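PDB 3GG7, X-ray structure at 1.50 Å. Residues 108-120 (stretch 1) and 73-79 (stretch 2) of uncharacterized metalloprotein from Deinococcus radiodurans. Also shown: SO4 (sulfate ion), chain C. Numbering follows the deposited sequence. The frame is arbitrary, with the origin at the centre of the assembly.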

# COMPACT_ATOMS: atom_id res chain seq x y z
N HIS A 108 -0.21 -3.17 17.72
CA HIS A 108 -1.56 -3.73 17.94
C HIS A 108 -2.09 -4.34 16.64
O HIS A 108 -2.61 -5.47 16.63
CB HIS A 108 -2.53 -2.65 18.46
CG HIS A 108 -3.97 -3.06 18.50
ND1 HIS A 108 -4.57 -3.59 19.64
CD2 HIS A 108 -4.94 -2.99 17.57
CE1 HIS A 108 -5.84 -3.83 19.38
NE2 HIS A 108 -6.09 -3.48 18.13
N ILE A 109 -1.94 -3.60 15.55
CA ILE A 109 -2.45 -4.03 14.27
C ILE A 109 -1.76 -5.32 13.84
O ILE A 109 -2.43 -6.25 13.43
CB ILE A 109 -2.33 -2.91 13.21
CG1 ILE A 109 -3.48 -1.91 13.44
CG2 ILE A 109 -2.37 -3.49 11.81
CD1 ILE A 109 -3.44 -0.65 12.61
N LEU A 110 -0.44 -5.38 13.96
CA LEU A 110 0.29 -6.58 13.55
C LEU A 110 -0.11 -7.78 14.39
O LEU A 110 -0.34 -8.86 13.85
CB LEU A 110 1.79 -6.34 13.63
CG LEU A 110 2.35 -5.29 12.67
CD1 LEU A 110 3.84 -5.15 12.85
CD2 LEU A 110 2.05 -5.64 11.20
N ARG A 111 -0.28 -7.57 15.69
CA ARG A 111 -0.71 -8.66 16.56
C ARG A 111 -2.12 -9.17 16.22
O ARG A 111 -2.33 -10.38 16.16
CB ARG A 111 -0.59 -8.23 18.02
CG ARG A 111 0.85 -8.04 18.48
CD ARG A 111 0.97 -8.22 19.98
NE ARG A 111 2.13 -7.54 20.56
CZ ARG A 111 3.41 -7.87 20.36
NH1 ARG A 111 3.76 -8.88 19.56
NH2 ARG A 111 4.36 -7.17 20.97
N ARG A 112 -3.06 -8.26 15.93
CA ARG A 112 -4.42 -8.66 15.57
C ARG A 112 -4.41 -9.37 14.23
O ARG A 112 -5.13 -10.36 14.05
CB ARG A 112 -5.37 -7.47 15.52
CG ARG A 112 -5.48 -6.70 16.84
CD ARG A 112 -6.16 -7.50 17.94
NE ARG A 112 -5.29 -8.49 18.57
CZ ARG A 112 -4.31 -8.23 19.44
NH1 ARG A 112 -3.60 -9.23 19.95
NH2 ARG A 112 -4.03 -6.98 19.82
N CYS A 113 -3.56 -8.93 13.30
CA CYS A 113 -3.42 -9.63 12.02
C CYS A 113 -2.96 -11.07 12.28
O CYS A 113 -3.53 -12.00 11.74
CB CYS A 113 -2.45 -8.94 11.09
SG CYS A 113 -3.14 -7.41 10.37
N GLU A 114 -1.97 -11.23 13.14
CA GLU A 114 -1.50 -12.59 13.48
C GLU A 114 -2.64 -13.43 14.08
O GLU A 114 -2.84 -14.59 13.66
CB GLU A 114 -0.32 -12.53 14.45
CG GLU A 114 0.21 -13.91 14.80
CD GLU A 114 1.41 -13.90 15.71
OE1 GLU A 114 2.22 -12.93 15.67
OE2 GLU A 114 1.56 -14.90 16.44
N ASP A 115 -3.41 -12.82 14.98
CA ASP A 115 -4.48 -13.52 15.69
C ASP A 115 -5.58 -14.00 14.73
O ASP A 115 -6.26 -14.99 15.01
CB ASP A 115 -5.12 -12.61 16.75
CG ASP A 115 -4.25 -12.41 17.96
OD1 ASP A 115 -3.32 -13.20 18.19
OD2 ASP A 115 -4.52 -11.44 18.71
N HIS A 116 -5.77 -13.29 13.61
CA HIS A 116 -6.79 -13.62 12.63
C HIS A 116 -6.23 -14.40 11.44
O HIS A 116 -6.88 -14.53 10.41
CB HIS A 116 -7.50 -12.33 12.16
CG HIS A 116 -8.43 -11.74 13.18
ND1 HIS A 116 -9.79 -11.96 13.16
CD2 HIS A 116 -8.19 -10.92 14.23
CE1 HIS A 116 -10.35 -11.31 14.15
NE2 HIS A 116 -9.41 -10.66 14.81
N GLY A 117 -5.01 -14.91 11.59
CA GLY A 117 -4.41 -15.83 10.62
C GLY A 117 -3.58 -15.18 9.52
O GLY A 117 -3.23 -15.82 8.53
N GLY A 118 -3.23 -13.92 9.72
CA GLY A 118 -2.36 -13.21 8.78
C GLY A 118 -3.15 -12.45 7.74
O GLY A 118 -4.25 -12.85 7.36
N ARG A 119 -2.60 -11.33 7.29
CA ARG A 119 -3.21 -10.49 6.25
C ARG A 119 -2.15 -9.99 5.27
O ARG A 119 -0.94 -10.01 5.57
CB ARG A 119 -3.92 -9.27 6.89
CG ARG A 119 -5.12 -9.61 7.78
CD ARG A 119 -6.25 -10.16 6.94
NE ARG A 119 -7.49 -10.39 7.67
CZ ARG A 119 -7.79 -11.50 8.34
NH1 ARG A 119 -6.89 -12.47 8.49
NH2 ARG A 119 -8.97 -11.62 8.93
N ILE A 120 -2.61 -9.52 4.12
CA ILE A 120 -1.79 -8.82 3.15
C ILE A 120 -1.79 -7.36 3.60
O ILE A 120 -2.86 -6.75 3.74
CB ILE A 120 -2.35 -8.97 1.74
CG1 ILE A 120 -2.23 -10.43 1.27
CG2 ILE A 120 -1.66 -8.01 0.78
CD1 ILE A 120 -3.11 -10.74 0.05
S SO4 C . -21.19 -1.99 12.15
O1 SO4 C . -20.77 -3.34 11.81
O2 SO4 C . -21.65 -1.29 10.95
O3 SO4 C . -22.31 -2.05 13.10
O4 SO4 C . -20.05 -1.32 12.77
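Stretch 2 (73-79) WFDRYLP

Stretch 2 enters as a helix already under way at Trp 73, and Leu 78 and Pro 79 belong to a 3-10 segment. This helix runs alongside helix 108-115 in nearly the same direction: the axes cross at -18° and approach to 10.6 Å. The nearest CA pairs follow the same order along both stretches: Ile 109 CA to Phe 74 CA 7.7 Å, Arg 112 CA to Asp 75 CA 6.7 Å, and His 116 CA to Pro 79 CA 7.3 Å.

Leu 78 covers the most surface, 88 Å², with chi1 in t and chi2 in p. Its CD2 packs 3.8 Å from Arg 112 CB and 3.4 Å from His 116 CD2, while its CG lies over the His 116 ring face, 4.2 Å from the centroid and 21° off the normal. Its carbonyl is also engaged: Arg 119 NH2 donates to Leu 78 O at 3.0 Å and 170°, a nearly linear hydrogen bond.

The CA-to-CB bond of Phe 74 (78 Å², chi1 t) points toward stretch 1. Ile 109 CG1 sits 3.8 Å from its ring centroid, only 7° off the normal, which identifies a CH-pi contact; Cys 113 SG approaches the ring edge, 4.4 Å from Phe 74 CZ.

His 116, just past the helix, covers 62 Å². Its NE2 donates to Asp 75 OD1 (2.9 Å, 150°), near the ring plane, so one imidazole serves both polar and apolar neighbours.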

# COMPACT_ATOMS: atom_id res chain seq x y z
N TRP A 73 -12.52 -0.42 16.30
CA TRP A 73 -13.16 -0.82 15.06
C TRP A 73 -12.22 -1.66 14.18
O TRP A 73 -12.68 -2.37 13.31
CB TRP A 73 -13.68 0.42 14.34
CG TRP A 73 -15.02 0.86 14.92
CD1 TRP A 73 -16.24 0.44 14.48
CD2 TRP A 73 -15.27 1.72 16.03
NE1 TRP A 73 -17.24 1.02 15.23
CE2 TRP A 73 -16.66 1.80 16.20
CE3 TRP A 73 -14.45 2.43 16.92
CZ2 TRP A 73 -17.26 2.56 17.20
CZ3 TRP A 73 -15.06 3.19 17.92
CH2 TRP A 73 -16.45 3.24 18.05
N PHE A 74 -10.92 -1.58 14.44
CA PHE A 74 -9.98 -2.39 13.66
C PHE A 74 -10.26 -3.87 13.90
O PHE A 74 -10.51 -4.61 12.95
CB PHE A 74 -8.50 -2.05 13.94
CG PHE A 74 -7.57 -2.76 13.02
CD1 PHE A 74 -7.32 -2.28 11.74
CD2 PHE A 74 -6.99 -3.95 13.40
CE1 PHE A 74 -6.48 -2.98 10.88
CE2 PHE A 74 -6.16 -4.64 12.54
CZ PHE A 74 -5.92 -4.16 11.30
N ASP A 75 -10.19 -4.31 15.15
CA ASP A 75 -10.46 -5.73 15.42
C ASP A 75 -11.88 -6.13 15.02
O ASP A 75 -12.08 -7.25 14.52
CB ASP A 75 -10.19 -6.12 16.86
CG ASP A 75 -10.19 -7.65 17.05
OD1 ASP A 75 -9.27 -8.34 16.55
OD2 ASP A 75 -11.15 -8.18 17.68
N ARG A 76 -12.85 -5.21 15.18
CA ARG A 76 -14.24 -5.48 14.82
C ARG A 76 -14.36 -5.93 13.38
O ARG A 76 -15.09 -6.88 13.07
CB ARG A 76 -15.13 -4.25 15.06
CG ARG A 76 -16.61 -4.44 14.72
CD ARG A 76 -17.42 -3.23 15.15
NE ARG A 76 -18.84 -3.32 14.81
CZ ARG A 76 -19.77 -3.93 15.55
NH1 ARG A 76 -19.44 -4.57 16.67
NH2 ARG A 76 -21.04 -3.93 15.14
N TYR A 77 -13.68 -5.22 12.47
CA TYR A 77 -13.86 -5.43 11.04
C TYR A 77 -12.84 -6.32 10.37
O TYR A 77 -13.06 -6.73 9.24
CB TYR A 77 -13.84 -4.08 10.33
CG TYR A 77 -14.95 -3.11 10.71
CD1 TYR A 77 -16.26 -3.53 10.90
CD2 TYR A 77 -14.68 -1.78 10.85
CE1 TYR A 77 -17.28 -2.60 11.20
CE2 TYR A 77 -15.65 -0.85 11.13
CZ TYR A 77 -16.96 -1.27 11.32
OH TYR A 77 -17.90 -0.30 11.58
N LEU A 78 -11.78 -6.69 11.08
CA LEU A 78 -10.74 -7.52 10.50
C LEU A 78 -11.23 -8.81 9.83
O LEU A 78 -10.72 -9.17 8.79
CB LEU A 78 -9.66 -7.80 11.54
CG LEU A 78 -8.26 -8.25 11.14
CD1 LEU A 78 -7.69 -7.45 9.96
CD2 LEU A 78 -7.39 -8.17 12.39
N PRO A 79 -12.28 -9.47 10.37
CA PRO A 79 -12.76 -10.68 9.70
C PRO A 79 -13.35 -10.47 8.30
O PRO A 79 -13.52 -11.43 7.52
CB PRO A 79 -13.85 -11.18 10.65
CG PRO A 79 -13.46 -10.67 11.96
CD PRO A 79 -12.92 -9.28 11.68
O HOH W 1 -8.75 -3.16 17.37
O HOH W 2 -7.51 -10.32 18.34